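Local coordinates for protein PTS system, IIabc component (Clostridium difficile, PDB 3IPJ) that probably serves as the cytoplasmic EIIB domain of a sugar phosphotransferase transporter, passing phosphate to the incoming sugar, possibly trehalose, through a phosphocysteine, at residues K5-A10 with E80-K85; K15-D20 with V34-R39; I23-T26 with R31-V34; G55-S60 with Q64-T69. All coordinates share one frame; numbering follows the deposited sequence.

Interaction 1 (K5-A10 with E80-K85); sequences KYNKIA and EKMGLK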
loop_
_atom_site.group_PDB
_atom_site.type_symbol
_atom_site.label_atom_id
_atom_site.label_comp_id
_atom_site.label_asym_id
_atom_site.label_seq_id
_atom_site.Cartn_x
_atom_site.Cartn_y
_atom_site.Cartn_z
ATOM N N LYS A 5 3.285 1.196 -14.585
ATOM C CA LYS A 5 2.747 -0.025 -14.024
ATOM C C LYS A 5 2.502 0.108 -12.546
ATOM O O LYS A 5 1.464 -0.315 -12.057
ATOM C CB LYS A 5 3.743 -1.198 -14.314
ATOM C CG LYS A 5 3.369 -2.552 -13.650
ATOM C CD LYS A 5 4.467 -3.606 -13.949
ATOM C CE LYS A 5 4.401 -4.881 -13.045
ATOM N NZ LYS A 5 3.312 -5.838 -13.563
ATOM N N TYR A 6 3.473 0.727 -11.863
ATOM C CA TYR A 6 3.476 0.725 -10.375
ATOM C C TYR A 6 2.603 1.791 -9.765
ATOM O O TYR A 6 2.045 1.641 -8.652
ATOM C CB TYR A 6 4.889 0.796 -9.804
ATOM C CG TYR A 6 5.670 -0.394 -10.310
ATOM C CD1 TYR A 6 5.415 -1.701 -9.843
ATOM C CD2 TYR A 6 6.621 -0.220 -11.316
ATOM C CE1 TYR A 6 6.107 -2.759 -10.358
ATOM C CE2 TYR A 6 7.305 -1.293 -11.835
ATOM C CZ TYR A 6 7.051 -2.543 -11.348
ATOM O OH TYR A 6 7.720 -3.570 -11.932
ATOM N N ASN A 7 2.485 2.887 -10.500
ATOM C CA ASN A 7 1.560 3.951 -10.113
ATOM C C ASN A 7 0.083 3.556 -10.347
ATOM O O ASN A 7 -0.759 3.940 -9.533
ATOM C CB ASN A 7 1.960 5.231 -10.817
ATOM C CG ASN A 7 1.165 6.408 -10.356
ATOM O OD1 ASN A 7 0.240 6.815 -11.056
ATOM N ND2 ASN A 7 1.517 6.982 -9.168
ATOM N N LYS A 8 -0.220 2.750 -11.378
ATOM C CA LYS A 8 -1.594 2.195 -11.587
ATOM C C LYS A 8 -2.015 1.256 -10.433
ATOM O O LYS A 8 -3.077 1.402 -9.866
ATOM C CB LYS A 8 -1.724 1.435 -12.908
ATOM C CG LYS A 8 -1.388 2.281 -14.096
ATOM C CD LYS A 8 -1.327 1.458 -15.380
ATOM C CE LYS A 8 -2.498 0.519 -15.487
ATOM N NZ LYS A 8 -3.701 1.200 -16.098
ATOM N N ILE A 9 -1.164 0.286 -10.095
ATOM C CA ILE A 9 -1.394 -0.522 -8.908
ATOM C C ILE A 9 -1.600 0.362 -7.641
ATOM O O ILE A 9 -2.567 0.194 -6.923
ATOM C CB ILE A 9 -0.207 -1.535 -8.685
ATOM C CG1 ILE A 9 -0.059 -2.479 -9.928
ATOM C CG2 ILE A 9 -0.356 -2.285 -7.322
ATOM C CD1 ILE A 9 1.311 -3.259 -10.050
ATOM N N ALA A 10 -0.703 1.305 -7.368
ATOM C CA ALA A 10 -0.854 2.168 -6.186
ATOM C C ALA A 10 -2.207 2.818 -6.228
ATOM O O ALA A 10 -2.919 2.855 -5.219
ATOM C CB ALA A 10 0.213 3.255 -6.159
ATOM N N GLU A 80 4.319 7.138 -2.054
ATOM C CA GLU A 80 5.104 8.215 -1.420
ATOM C C GLU A 80 4.868 9.638 -2.000
ATOM O O GLU A 80 5.140 10.623 -1.311
ATOM C CB GLU A 80 6.609 7.924 -1.494
ATOM C CG GLU A 80 7.224 7.098 -0.346
ATOM C CD GLU A 80 8.750 6.735 -0.498
ATOM O OE1 GLU A 80 9.219 6.285 -1.594
ATOM O OE2 GLU A 80 9.460 6.866 0.550
ATOM N N LYS A 81 4.421 9.772 -3.253
ATOM C CA LYS A 81 4.199 11.106 -3.820
ATOM C C LYS A 81 2.738 11.537 -3.615
ATOM O O LYS A 81 2.389 12.712 -3.722
ATOM C CB LYS A 81 4.563 11.153 -5.313
ATOM C CG LYS A 81 5.864 10.470 -5.706
ATOM C CD LYS A 81 5.826 10.115 -7.214
ATOM C CE LYS A 81 7.070 9.352 -7.733
ATOM N NZ LYS A 81 6.932 9.009 -9.232
ATOM N N MET A 82 1.893 10.559 -3.311
ATOM C CA MET A 82 0.468 10.773 -3.231
ATOM C C MET A 82 0.111 11.619 -1.991
ATOM O O MET A 82 -0.999 12.122 -1.874
ATOM C CB MET A 82 -0.257 9.410 -3.232
ATOM C CG MET A 82 -0.266 8.654 -4.583
ATOM S SD MET A 82 -1.152 7.071 -4.507
ATOM C CE MET A 82 -0.761 6.542 -6.139
ATOM N N GLY A 83 1.047 11.782 -1.062
ATOM C CA GLY A 83 0.802 12.634 0.084
ATOM C C GLY A 83 0.228 11.958 1.330
ATOM O O GLY A 83 0.066 12.584 2.383
ATOM N N LEU A 84 -0.112 10.679 1.244
ATOM C CA LEU A 84 -0.624 10.010 2.433
ATOM C C LEU A 84 0.543 9.978 3.438
ATOM O O LEU A 84 1.702 10.269 3.064
ATOM C CB LEU A 84 -1.152 8.615 2.091
ATOM C CG LEU A 84 -2.065 8.567 0.848
ATOM C CD1 LEU A 84 -1.372 9.205 -0.274
ATOM C CD2 LEU A 84 -2.372 7.193 0.396
ATOM N N LYS A 85 0.239 9.702 4.705
ATOM C CA LYS A 85 1.232 9.475 5.727
ATOM C C LYS A 85 1.965 8.144 5.423
ATOM O O LYS A 85 1.490 7.065 5.760
ATOM C CB LYS A 85 0.490 9.427 7.079
ATOM C CG LYS A 85 1.299 9.576 8.358
ATOM C CD LYS A 85 0.346 9.797 9.589
ATOM C CE LYS A 85 0.940 9.264 10.951
ATOM N NZ LYS A 85 2.138 9.999 11.557
#
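The amide nitrogen ND2 of Asn-7 lies 3.8 Å from the terminal methyl CE of Met-82 and also makes a weak hydrogen bond to Glu-78 OE1. A carboxylate near the end of helix 71-79 thus loosely tethers the amide that borders the methionine methyl. The contact belongs to the α/β sandwich of a type-1 EIIB domain, in which helices pack against an antiparallel sheet; here the first turns of helix 5-17 meet the chain just after it leaves helix 71-79. Asn-7 reaches Met-82 through a first torsion that sets CG anti to its backbone nitrogen (chi1 -173°), and its side chain lies obliquely across that of Met-82.

The apolar half of the contact rests on Ala-10, whose CB is directed at the other segment. Met-82 runs fully extended beyond CG, with chi2 and chi3 both near 180°, and so delivers its methyl end first. The sulfur stays farther back, with Met-82 SD 4.4 Å from Ala-10 CB. Further along the same helix Met-82 touches Asn-11 and Ile-14, so it lies along one side of helix 5-17, while Ala-10 also packs on Val-79 of helix 71-79. The amide is partly exposed, whereas the alanine is buried. Met-82 CE approaches Ala-10 CB to 3.4 Å, tighter than an ordinary van der Waals contact between two methyl groups.

Interaction 2 (K15-D20 with V34-R39); sequences KIIGED and VMVKDR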
loop_
_atom_site.group_PDB
_atom_site.type_symbol
_atom_site.label_atom_id
_atom_site.label_comp_id
_atom_site.label_asym_id
_atom_site.label_seq_id
_atom_site.Cartn_x
_atom_site.Cartn_y
_atom_site.Cartn_z
ATOM N N LYS A 15 -7.712 3.435 -4.225
ATOM C CA LYS A 15 -9.090 3.519 -4.536
ATOM C C LYS A 15 -9.962 2.427 -3.857
ATOM O O LYS A 15 -11.078 2.692 -3.402
ATOM C CB LYS A 15 -9.296 3.424 -6.008
ATOM C CG LYS A 15 -10.758 3.661 -6.383
ATOM C CD LYS A 15 -10.950 3.529 -7.920
ATOM C CE LYS A 15 -10.323 2.193 -8.413
ATOM N NZ LYS A 15 -9.669 2.153 -9.781
ATOM N N ILE A 16 -9.459 1.204 -3.785
ATOM C CA ILE A 16 -10.231 0.182 -3.145
ATOM C C ILE A 16 -10.258 0.301 -1.596
ATOM O O ILE A 16 -11.279 0.026 -0.959
ATOM C CB ILE A 16 -9.676 -1.168 -3.578
ATOM C CG1 ILE A 16 -9.778 -1.309 -5.103
ATOM C CG2 ILE A 16 -10.432 -2.300 -2.933
ATOM C CD1 ILE A 16 -8.828 -2.411 -5.628
ATOM N N ILE A 17 -9.146 0.685 -0.993
ATOM C CA ILE A 17 -9.063 0.824 0.484
ATOM C C ILE A 17 -9.863 2.073 0.871
ATOM O O ILE A 17 -10.621 2.069 1.827
ATOM C CB ILE A 17 -7.588 0.935 0.904
ATOM C CG1 ILE A 17 -6.844 -0.373 0.562
ATOM C CG2 ILE A 17 -7.402 1.401 2.373
ATOM C CD1 ILE A 17 -5.297 -0.250 0.605
ATOM N N GLY A 18 -9.759 3.130 0.089
ATOM C CA GLY A 18 -10.422 4.389 0.389
ATOM C C GLY A 18 -9.367 5.364 0.863
ATOM O O GLY A 18 -8.727 5.117 1.886
ATOM N N GLU A 19 -9.208 6.512 0.198
ATOM C CA GLU A 19 -8.119 7.400 0.602
ATOM C C GLU A 19 -8.174 7.836 2.095
ATOM O O GLU A 19 -7.155 7.874 2.814
ATOM C CB GLU A 19 -8.068 8.626 -0.292
ATOM C CG GLU A 19 -6.969 9.564 0.144
ATOM C CD GLU A 19 -7.153 11.041 -0.301
ATOM O OE1 GLU A 19 -7.749 11.311 -1.417
ATOM O OE2 GLU A 19 -6.651 11.922 0.502
ATOM N N ASP A 20 -9.373 8.188 2.555
ATOM C CA ASP A 20 -9.511 8.720 3.908
ATOM C C ASP A 20 -9.731 7.570 4.912
ATOM O O ASP A 20 -9.929 7.808 6.113
ATOM C CB ASP A 20 -10.532 9.895 3.984
ATOM C CG ASP A 20 -12.000 9.451 3.995
ATOM O OD1 ASP A 20 -12.284 8.228 3.734
ATOM O OD2 ASP A 20 -12.893 10.337 4.277
ATOM N N VAL A 34 -0.703 -1.301 5.281
ATOM C CA VAL A 34 -1.551 -0.094 5.397
ATOM C C VAL A 34 -2.347 -0.126 6.713
ATOM O O VAL A 34 -3.187 -1.037 6.881
ATOM C CB VAL A 34 -2.586 -0.044 4.259
ATOM C CG1 VAL A 34 -3.289 1.320 4.238
ATOM C CG2 VAL A 34 -1.872 -0.316 2.961
ATOM N N MET A 35 -2.088 0.823 7.634
ATOM C CA MET A 35 -2.876 0.935 8.877
ATOM C C MET A 35 -4.166 1.624 8.411
ATOM O O MET A 35 -4.100 2.746 7.859
ATOM C CB MET A 35 -2.159 1.784 9.915
ATOM C CG MET A 35 -0.836 1.155 10.332
ATOM S SD MET A 35 -1.082 -0.287 11.419
ATOM C CE MET A 35 -0.582 0.453 12.946
ATOM N N VAL A 36 -5.315 0.930 8.564
ATOM C CA VAL A 36 -6.593 1.443 8.089
ATOM C C VAL A 36 -7.556 1.753 9.282
ATOM O O VAL A 36 -7.472 1.154 10.340
ATOM C CB VAL A 36 -7.231 0.481 7.061
ATOM C CG1 VAL A 36 -6.394 0.435 5.749
ATOM C CG2 VAL A 36 -7.477 -0.976 7.654
ATOM N N LYS A 37 -8.469 2.700 9.064
ATOM C CA LYS A 37 -9.506 3.035 10.020
ATOM C C LYS A 37 -10.584 1.949 10.156
ATOM O O LYS A 37 -10.996 1.559 11.261
ATOM C CB LYS A 37 -10.126 4.399 9.671
ATOM C CG LYS A 37 -9.046 5.523 9.586
ATOM C CD LYS A 37 -9.670 6.820 9.160
ATOM C CE LYS A 37 -8.664 7.802 8.534
ATOM N NZ LYS A 37 -9.416 9.094 8.293
ATOM N N ASP A 38 -11.025 1.430 9.028
ATOM C CA ASP A 38 -12.115 0.434 8.982
ATOM C C ASP A 38 -11.835 -0.656 7.909
ATOM O O ASP A 38 -12.070 -0.459 6.698
ATOM C CB ASP A 38 -13.412 1.210 8.682
ATOM C CG ASP A 38 -14.661 0.369 8.732
ATOM O OD1 ASP A 38 -14.590 -0.795 9.172
ATOM O OD2 ASP A 38 -15.733 0.917 8.356
ATOM N N ARG A 39 -11.344 -1.817 8.355
ATOM C CA ARG A 39 -11.142 -2.903 7.425
ATOM C C ARG A 39 -12.449 -3.383 6.746
ATOM O O ARG A 39 -12.418 -3.877 5.630
ATOM C CB ARG A 39 -10.397 -4.100 8.084
ATOM C CG ARG A 39 -11.220 -5.010 8.913
ATOM C CD ARG A 39 -11.942 -5.990 8.034
ATOM N NE ARG A 39 -11.101 -7.052 7.478
ATOM C CZ ARG A 39 -10.823 -7.235 6.189
ATOM N NH1 ARG A 39 -11.229 -6.359 5.270
ATOM N NH2 ARG A 39 -10.107 -8.288 5.822
#
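Ile-17, in the last turn of helix 5-17, divides its two branches between two valines of strand 31-36. Its CG2 methyl packs 3.7 Å from Val-36 CG1, the two side chains crossing at about a right angle. The other branch, extended at chi2 165°, sends CD1 tip to tip against Val-34 CG2 at the longer distance of 4.2 Å. All three side chains are buried, and Ile-22 and Ile-42 also pack against Ile-17. This is the helix-on-sheet layer of the EIIB α/β fold: the valines occupy the helix-facing side of the strand, and the helix ends where Gly-18 adopts a positive phi (106°) and turns the chain toward strand 22-27. Asn-21 fastens that turn, its ND2 bonding to Ile-17 O and its OD1 accepting the backbone N-H of Asp-38.

Toward solvent the contact is much looser. Lys-37 stretches its extended chain along the surface to the backbone carbonyl of Asp-20, but the bond from Lys-37 NZ to Asp-20 O is weak, and its length is doubtful because the carbonyl oxygen is crowded in the model. The Asp-20 side chain leaves in another direction, its CB pointing away from the strand. Its carboxylate therefore makes no salt bridge with the lysine: Asp-20 OD1 and Lys-37 NZ remain 5.5 Å apart, where any attraction is probably weak.

Interaction 3 (I23-T26 with R31-V34); sequences ISIT and RLRV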
loop_
_atom_site.group_PDB
_atom_site.type_symbol
_atom_site.label_atom_id
_atom_site.label_comp_id
_atom_site.label_asym_id
_atom_site.label_seq_id
_atom_site.Cartn_x
_atom_site.Cartn_y
_atom_site.Cartn_z
ATOM N N ILE A 23 -4.662 5.390 7.647
ATOM C CA ILE A 23 -3.993 6.148 8.727
ATOM C C ILE A 23 -2.539 6.447 8.310
ATOM O O ILE A 23 -2.090 7.614 8.336
ATOM C CB ILE A 23 -4.009 5.369 10.039
ATOM C CG1 ILE A 23 -5.443 5.121 10.504
ATOM C CG2 ILE A 23 -3.164 6.109 11.141
ATOM C CD1 ILE A 23 -5.481 4.254 11.724
ATOM N N SER A 24 -1.804 5.388 7.909
ATOM C CA SER A 24 -0.411 5.506 7.500
ATOM C C SER A 24 -0.032 4.232 6.751
ATOM O O SER A 24 -0.806 3.276 6.762
ATOM C CB SER A 24 0.484 5.705 8.749
ATOM O OG SER A 24 0.336 4.636 9.668
ATOM N N ILE A 25 1.137 4.251 6.080
ATOM C CA ILE A 25 1.536 3.230 5.183
ATOM C C ILE A 25 3.004 3.041 5.358
ATOM O O ILE A 25 3.710 4.017 5.482
ATOM C CB ILE A 25 1.402 3.709 3.687
ATOM C CG1 ILE A 25 0.035 4.374 3.456
ATOM C CG2 ILE A 25 1.682 2.532 2.714
ATOM C CD1 ILE A 25 0.003 5.478 2.357
ATOM N N THR A 26 3.466 1.777 5.369
ATOM C CA THR A 26 4.895 1.432 5.247
ATOM C C THR A 26 4.980 0.135 4.458
ATOM O O THR A 26 3.997 -0.271 3.807
ATOM C CB THR A 26 5.584 1.268 6.598
ATOM O OG1 THR A 26 7.015 1.256 6.391
ATOM C CG2 THR A 26 5.034 -0.006 7.355
ATOM N N ARG A 31 5.674 -6.995 1.557
ATOM C CA ARG A 31 4.306 -6.501 1.730
ATOM C C ARG A 31 4.180 -4.971 1.898
ATOM O O ARG A 31 4.968 -4.320 2.575
ATOM C CB ARG A 31 3.593 -7.224 2.908
ATOM C CG ARG A 31 3.808 -8.691 2.952
ATOM C CD ARG A 31 3.111 -9.254 4.171
ATOM N NE ARG A 31 3.159 -10.730 4.123
ATOM C CZ ARG A 31 2.472 -11.535 4.961
ATOM N NH1 ARG A 31 1.692 -11.009 5.924
ATOM N NH2 ARG A 31 2.584 -12.862 4.856
ATOM N N LEU A 32 3.169 -4.412 1.272
ATOM C CA LEU A 32 2.693 -3.045 1.524
ATOM C C LEU A 32 1.775 -3.156 2.757
ATOM O O LEU A 32 0.812 -3.911 2.757
ATOM C CB LEU A 32 1.957 -2.585 0.240
ATOM C CG LEU A 32 1.700 -1.097 0.162
ATOM C CD1 LEU A 32 3.037 -0.286 0.017
ATOM C CD2 LEU A 32 0.720 -0.813 -1.004
ATOM N N ARG A 33 2.084 -2.408 3.808
ATOM C CA ARG A 33 1.372 -2.539 5.048
ATOM C C ARG A 33 0.622 -1.240 5.336
ATOM O O ARG A 33 1.232 -0.209 5.590
ATOM C CB ARG A 33 2.365 -2.899 6.136
ATOM C CG ARG A 33 2.839 -4.339 6.068
ATOM C CD ARG A 33 4.140 -4.471 6.860
ATOM N NE ARG A 33 4.629 -5.849 6.853
ATOM C CZ ARG A 33 4.286 -6.765 7.758
ATOM N NH1 ARG A 33 3.459 -6.406 8.764
ATOM N NH2 ARG A 33 4.767 -8.029 7.678
ATOM N N VAL A 34 -0.703 -1.301 5.281
ATOM C CA VAL A 34 -1.551 -0.094 5.397
ATOM C C VAL A 34 -2.347 -0.126 6.713
ATOM O O VAL A 34 -3.187 -1.037 6.881
ATOM C CB VAL A 34 -2.586 -0.044 4.259
ATOM C CG1 VAL A 34 -3.289 1.320 4.238
ATOM C CG2 VAL A 34 -1.872 -0.316 2.961
#
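Two hydrogen bonds of nearly equal length join Thr-26 and Arg-33, yet they use their carbonyls quite differently. Thr-26 N donates to Arg-33 O over 3.0 Å within the carbonyl plane, whereas Arg-33 N reaches Thr-26 O over 2.9 Å from a position 36° out of that plane. Both are nearly straight at hydrogen, so the pair still makes a regular hydrogen-bonded rung of the antiparallel hairpin 22-27/31-36. On the face of this rung Thr-26 CG2 lies beside Arg-33 CB at 4.1 Å, the two side chains pointing the same way. Arg-33 then runs extended from CG to NE and leaves the rung, bringing its side chain to about 3 Å, nearest atoms, from that of Cys-28, the predicted phosphocysteine.

The opposite face is apolar. Ile-25 CG2 meets Leu-32 CD1 at 4.1 Å, side by side, while the CA-H of Ile-25 points at Arg-33 O. Earlier in strand 22-27, Ile-23 and Ser-24 both face Met-35 in a classic β bulge. Ile-25 and Leu-32 are covered by Tyr-76 of helix 71-79, Leu-87 makes a backbone hydrogen bond with Ile-25 at the outer edge, and strand 62-66 continues the sheet beyond strand 31-36.

Interaction 4 (G55-S60 with Q64-T69); sequences GVFFTS and QIILGT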
loop_
_atom_site.group_PDB
_atom_site.type_symbol
_atom_site.label_atom_id
_atom_site.label_comp_id
_atom_site.label_asym_id
_atom_site.label_seq_id
_atom_site.Cartn_x
_atom_site.Cartn_y
_atom_site.Cartn_z
ATOM N N GLY A 55 -1.560 -11.857 -2.540
ATOM C CA GLY A 55 -2.613 -12.155 -1.582
ATOM C C GLY A 55 -2.841 -10.933 -0.705
ATOM O O GLY A 55 -2.180 -9.891 -0.875
ATOM N N VAL A 56 -3.787 -11.044 0.214
ATOM C CA VAL A 56 -4.080 -9.942 1.178
ATOM C C VAL A 56 -4.358 -10.558 2.510
ATOM O O VAL A 56 -4.877 -11.683 2.550
ATOM C CB VAL A 56 -5.294 -9.056 0.800
ATOM C CG1 VAL A 56 -5.003 -8.342 -0.493
ATOM C CG2 VAL A 56 -6.545 -9.852 0.695
ATOM N N PHE A 57 -4.005 -9.853 3.591
ATOM C CA PHE A 57 -4.347 -10.281 4.957
ATOM C C PHE A 57 -4.598 -9.030 5.785
ATOM O O PHE A 57 -3.903 -7.997 5.593
ATOM C CB PHE A 57 -3.168 -10.978 5.648
ATOM C CG PHE A 57 -2.915 -12.381 5.230
ATOM C CD1 PHE A 57 -3.872 -13.377 5.465
ATOM C CD2 PHE A 57 -1.670 -12.734 4.692
ATOM C CE1 PHE A 57 -3.599 -14.702 5.115
ATOM C CE2 PHE A 57 -1.396 -14.059 4.341
ATOM C CZ PHE A 57 -2.365 -15.035 4.535
ATOM N N PHE A 58 -5.527 -9.147 6.746
ATOM C CA PHE A 58 -5.680 -8.116 7.746
ATOM C C PHE A 58 -5.369 -8.707 9.135
ATOM O O PHE A 58 -5.934 -9.766 9.548
ATOM C CB PHE A 58 -7.107 -7.525 7.719
ATOM C CG PHE A 58 -7.363 -6.527 8.822
ATOM C CD1 PHE A 58 -6.919 -5.197 8.710
ATOM C CD2 PHE A 58 -8.041 -6.896 9.967
ATOM C CE1 PHE A 58 -7.128 -4.238 9.750
ATOM C CE2 PHE A 58 -8.241 -5.962 10.985
ATOM C CZ PHE A 58 -7.794 -4.635 10.877
ATOM N N THR A 59 -4.470 -8.053 9.863
ATOM C CA THR A 59 -4.279 -8.460 11.226
ATOM C C THR A 59 -3.777 -7.247 11.991
ATOM O O THR A 59 -2.983 -6.445 11.426
ATOM C CB THR A 59 -3.239 -9.627 11.392
ATOM O OG1 THR A 59 -3.097 -9.935 12.795
ATOM C CG2 THR A 59 -1.884 -9.252 10.806
ATOM N N SER A 60 -4.197 -7.110 13.274
ATOM C CA SER A 60 -3.577 -6.116 14.194
ATOM C C SER A 60 -3.585 -4.671 13.637
ATOM O O SER A 60 -2.606 -3.926 13.755
ATOM C CB SER A 60 -2.153 -6.549 14.577
ATOM O OG SER A 60 -2.173 -7.907 15.009
ATOM N N GLN A 64 -2.492 -5.877 4.787
ATOM C CA GLN A 64 -1.212 -6.198 4.207
ATOM C C GLN A 64 -1.479 -6.712 2.777
ATOM O O GLN A 64 -2.322 -7.604 2.578
ATOM C CB GLN A 64 -0.500 -7.213 5.065
ATOM C CG GLN A 64 -0.439 -6.726 6.500
ATOM C CD GLN A 64 0.328 -7.693 7.415
ATOM O OE1 GLN A 64 0.965 -8.636 6.937
ATOM N NE2 GLN A 64 0.264 -7.463 8.742
ATOM N N ILE A 65 -0.787 -6.126 1.795
ATOM C CA ILE A 65 -0.952 -6.533 0.429
ATOM C C ILE A 65 0.358 -7.117 0.008
ATOM O O ILE A 65 1.375 -6.414 0.011
ATOM C CB ILE A 65 -1.212 -5.324 -0.436
ATOM C CG1 ILE A 65 -2.512 -4.647 0.069
ATOM C CG2 ILE A 65 -1.225 -5.692 -1.909
ATOM C CD1 ILE A 65 -2.249 -3.413 0.835
ATOM N N ILE A 66 0.358 -8.412 -0.322
ATOM C CA ILE A 66 1.617 -9.075 -0.673
ATOM C C ILE A 66 1.924 -8.764 -2.148
ATOM O O ILE A 66 1.145 -9.129 -3.038
ATOM C CB ILE A 66 1.584 -10.586 -0.517
ATOM C CG1 ILE A 66 0.929 -11.003 0.817
ATOM C CG2 ILE A 66 3.014 -11.129 -0.668
ATOM C CD1 ILE A 66 0.679 -12.556 0.932
ATOM N N LEU A 67 3.041 -8.069 -2.392
ATOM C CA LEU A 67 3.454 -7.703 -3.752
ATOM C C LEU A 67 4.754 -8.425 -4.188
ATOM O O LEU A 67 5.015 -8.552 -5.398
ATOM C CB LEU A 67 3.630 -6.166 -3.823
ATOM C CG LEU A 67 2.299 -5.426 -3.778
ATOM C CD1 LEU A 67 2.563 -4.014 -3.474
ATOM C CD2 LEU A 67 1.619 -5.488 -5.155
ATOM N N GLY A 68 5.547 -8.915 -3.241
ATOM C CA GLY A 68 6.785 -9.596 -3.592
ATOM C C GLY A 68 7.942 -8.605 -3.525
ATOM O O GLY A 68 7.762 -7.364 -3.531
ATOM N N THR A 69 9.157 -9.124 -3.437
ATOM C CA THR A 69 10.322 -8.236 -3.417
ATOM C C THR A 69 10.428 -7.353 -4.685
ATOM O O THR A 69 10.008 -7.760 -5.816
ATOM C CB THR A 69 11.616 -9.036 -3.283
ATOM O OG1 THR A 69 11.755 -9.867 -4.444
ATOM C CG2 THR A 69 11.597 -9.865 -1.992
#
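The Phe-57 ring and the Gln-64 amide are the flat groups of this hairpin. Ile-66 CD1 approaches the ring obliquely, 4.3 Å from Phe-57 CE2, and Arg-31 of the next strand but one also touches it. Thr-59 CG2 sits above the amide plane at its nitrogen end, 3.5 Å from Gln-64 NE2, the two side chains lying aslant, while Gln-64 OE1 accepts a hydrogen bond from Arg-31 NH1. Gln-64 gets there with CG anti to its own carbonyl carbon (chi1 -53°) and an extended chain beyond.

Strands 55-59 and 62-66 form a β hairpin at the edge of the antiparallel EIIB sheet. Phe-57 and Gln-64 make its hydrogen-bonded rung: Gln-64 N meets Phe-57 O at 2.7 Å, almost in line with the carbonyl bond, and Phe-57 N meets Gln-64 O at 3.0 Å in the carbonyl plane. The CA-H of Val-56 also points at that second oxygen. At the start of strand 55-59, Ile-66 N donates a hydrogen bond to Gly-55 O at 3.0 Å, tilted 33° from the carbonyl plane. Ile-66 lays its side chain over Gly-55, with CG1 3.7 Å from Gly-55 O.

Anchoring OE1 to a guanidinium would fix which way the amide faces and probably polarise it, leaving NE2 as the donor end, with the Gln-64 side chain about 7 Å, at the nearest atoms, from that of Cys-28, the predicted phosphocysteine.

In the fold
From the N terminus, the first turns of helix 5-17 take part in interaction 1, whose partner comes only after helix 71-79, so it closes the longest loop and encloses the other three. The end of the same helix opens interaction 2, which brings the chain back at strand 31-36. Within that loop lies interaction 3, the hairpin of strands 22-27 and 31-36; the two share Val-34. Interaction 4, the second hairpin, follows in series, and no contacts cross. Backbone hydrogen bonds between strands 31-36 and 62-66, such as Leu-32 with Ile-65, join the hairpins into one sheet. Interaction 2 ties helix 5-17 to it, while residues 84-85 of interaction 1 pack on residues 23-25.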